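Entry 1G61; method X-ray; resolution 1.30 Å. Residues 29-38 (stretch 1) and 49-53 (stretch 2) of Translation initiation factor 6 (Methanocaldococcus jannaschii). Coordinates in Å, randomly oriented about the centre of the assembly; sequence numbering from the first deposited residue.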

# COMPACT_ATOMS: atom_id res chain seq x y z
N PRO A 29 6.52 -10.28 -4.23
CA PRO A 29 7.71 -11.07 -3.81
C PRO A 29 8.21 -11.98 -4.91
O PRO A 29 7.41 -12.46 -5.70
N ILE A 30 9.54 -12.21 -4.90
CA ILE A 30 10.10 -13.08 -5.95
C ILE A 30 9.65 -14.52 -5.84
O ILE A 30 9.76 -15.25 -6.84
N PHE A 31 9.13 -14.94 -4.69
CA PHE A 31 8.79 -16.37 -4.55
C PHE A 31 7.47 -16.69 -5.22
O PHE A 31 7.13 -17.86 -5.34
N LEU A 32 6.66 -15.70 -5.59
CA LEU A 32 5.37 -16.05 -6.23
C LEU A 32 5.56 -16.73 -7.57
O LEU A 32 6.51 -16.37 -8.30
N ASP A 33 4.70 -17.71 -7.88
CA ASP A 33 4.75 -18.30 -9.23
C ASP A 33 4.01 -17.46 -10.26
O ASP A 33 3.32 -16.48 -9.95
N LYS A 34 4.15 -17.86 -11.55
CA LYS A 34 3.62 -17.04 -12.63
C LYS A 34 2.11 -17.06 -12.56
O LYS A 34 1.47 -16.06 -12.85
N ASP A 35 1.47 -18.16 -12.13
CA ASP A 35 -0.01 -18.04 -12.06
C ASP A 35 -0.45 -17.01 -11.06
O ASP A 35 -1.41 -16.27 -11.33
N ASP A 36 0.20 -16.93 -9.91
CA ASP A 36 -0.23 -15.96 -8.91
C ASP A 36 0.00 -14.55 -9.44
O ASP A 36 -0.82 -13.63 -9.32
N VAL A 37 1.16 -14.35 -10.09
CA VAL A 37 1.44 -13.02 -10.63
C VAL A 37 0.39 -12.63 -11.64
O VAL A 37 -0.12 -11.50 -11.63
N ASN A 38 0.02 -13.57 -12.55
CA ASN A 38 -0.98 -13.22 -13.55
C ASN A 38 -2.33 -12.91 -12.93
O ASN A 38 -3.01 -11.98 -13.42
N LEU A 49 6.01 -6.24 -11.09
CA LEU A 49 7.43 -6.52 -10.93
C LEU A 49 7.66 -7.38 -9.70
O LEU A 49 7.21 -6.99 -8.60
N GLN A 50 8.36 -8.50 -9.85
CA GLN A 50 8.82 -9.27 -8.70
C GLN A 50 10.22 -8.81 -8.34
O GLN A 50 11.12 -8.82 -9.18
N THR A 51 10.42 -8.39 -7.09
CA THR A 51 11.70 -7.87 -6.64
C THR A 51 11.82 -8.06 -5.14
O THR A 51 10.84 -8.06 -4.40
N ASN A 52 13.05 -8.18 -4.65
CA ASN A 52 13.36 -7.97 -3.26
C ASN A 52 13.54 -6.48 -2.98
O ASN A 52 13.83 -5.70 -3.91
N ILE A 53 13.43 -6.10 -1.71
CA ILE A 53 13.87 -4.78 -1.22
C ILE A 53 14.71 -5.00 0.05
O ILE A 53 14.19 -5.61 0.96

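The contact between these two stretches is small, burying 336 Å² in total, and it centres on Gln50. The CA atoms of Ile30 and Gln50 mark the closest register, 4.9 Å apart. Stretch 1 opens with a type I turn from Pro29 to Leu32, closed by a weak backbone bond from Leu32 N to Pro29 O (3.3 Å), and then enters a helix.

Polar contacts gather where the turn meets Gln50. Its CA-to-CB bond points toward stretch 1, and chi1 m with chi2 t extends the chain so that the amide reaches the carbonyls of the turn. As modelled, Gln50 OE1 lies 3.0 Å from Pro29 O, 3.3 Å from Ile30 O and 2.9 Å from Leu32 O. The amide is probably turned over in the model, so the bonding here is left open.

One water bridges the stretches. The water O accepts from Ile30 N (2.9 Å) and donates to Thr51 O (2.8 Å) and Asn52 OD1 (2.7 Å). Asn52, chi1 m, starts sideways, but its end comes nearer to stretch 1.

Aliphatic side chains of stretch 1 add van der Waals contacts. Ile30 is p, t and points sideways. Ile30 CG2 sits 3.8 Å from Thr51 N and 4.4 Å from Gln50 CB, and Ile30 CD1 lies 3.5 Å from Asn52 OD1. Val37, chi1 t, points toward stretch 2 from the helix, and its CG2 packs against the end of the Gln50 side chain. Leu32, m, t, also points toward it, with its CB near the Gln50 amide. Pro29 and Thr51 have CA-to-CB bonds directed away, so neither side chain comes close to the opposing stretch.

Within the stretches, Asp33 caps the helix: Asp36 N donates to Asp33 OD2 at 2.8 Å. Thr51 OG1 donates to Asn52 O at 2.9 Å.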

# COMPACT_ATOMS: atom_id res chain seq x y z
CB PRO A 29 7.19 -11.89 -2.63
CG PRO A 29 5.75 -11.70 -2.57
CD PRO A 29 5.30 -10.67 -3.53
CB ILE A 30 11.66 -13.05 -5.95
CG1 ILE A 30 12.30 -13.55 -4.63
CG2 ILE A 30 12.14 -11.65 -6.31
CD1 ILE A 30 13.82 -13.64 -4.78
CB PHE A 31 8.79 -16.79 -3.07
CG PHE A 31 7.88 -16.06 -2.11
CD1 PHE A 31 6.52 -16.22 -2.13
CD2 PHE A 31 8.44 -15.20 -1.16
CE1 PHE A 31 5.68 -15.54 -1.22
CE2 PHE A 31 7.65 -14.53 -0.25
CZ PHE A 31 6.29 -14.73 -0.28
CB LEU A 32 4.58 -14.78 -6.46
CG LEU A 32 3.77 -14.22 -5.30
CD1 LEU A 32 2.77 -13.18 -5.89
CD2 LEU A 32 3.09 -15.27 -4.46
CB ASP A 33 4.23 -19.73 -9.21
CG ASP A 33 2.76 -19.91 -8.95
OD1 ASP A 33 2.36 -21.01 -8.50
OD2 ASP A 33 1.94 -19.00 -9.20
CB LYS A 34 4.15 -17.45 -14.00
CG LYS A 34 4.55 -16.20 -14.79
CD LYS A 34 5.78 -15.57 -14.13
CE LYS A 34 7.07 -16.06 -14.77
NZ LYS A 34 7.99 -16.73 -13.81
CB ASP A 35 -0.63 -19.38 -11.68
CG ASP A 35 -0.69 -20.40 -12.80
OD1 ASP A 35 -0.47 -20.07 -13.99
OD2 ASP A 35 -0.97 -21.55 -12.41
CB ASP A 36 0.55 -16.19 -7.64
CG ASP A 36 0.19 -17.42 -6.82
OD1 ASP A 36 -0.87 -18.03 -7.03
OD2 ASP A 36 1.02 -17.76 -5.94
CB VAL A 37 2.85 -12.98 -11.22
CG1 VAL A 37 3.07 -11.66 -11.92
CG2 VAL A 37 3.91 -13.22 -10.12
CB ASN A 38 -1.11 -14.32 -14.59
CG ASN A 38 0.12 -14.52 -15.46
OD1 ASN A 38 0.96 -13.62 -15.68
ND2 ASN A 38 0.23 -15.77 -15.95
CB LEU A 49 8.23 -5.21 -10.75
CG LEU A 49 9.71 -5.42 -10.41
CD1 LEU A 49 10.45 -6.10 -11.56
CD2 LEU A 49 10.37 -4.09 -10.04
CB GLN A 50 8.85 -10.77 -9.04
CG GLN A 50 7.40 -11.30 -9.20
CD GLN A 50 7.39 -12.80 -9.44
OE1 GLN A 50 7.37 -13.59 -8.45
NE2 GLN A 50 7.41 -13.22 -10.67
CB THR A 51 11.87 -6.39 -7.05
OG1 THR A 51 13.23 -5.97 -6.76
CG2 THR A 51 10.96 -5.44 -6.29
CB ASN A 52 14.69 -8.65 -2.89
CG ASN A 52 14.65 -10.18 -2.86
OD1 ASN A 52 13.61 -10.79 -2.68
ND2 ASN A 52 15.84 -10.75 -3.02
CB ILE A 53 12.75 -3.76 -0.97
CG1 ILE A 53 11.97 -3.50 -2.28
CG2 ILE A 53 13.29 -2.47 -0.36
CD1 ILE A 53 10.79 -2.56 -2.17
O HOH W 1 10.93 -10.49 -3.07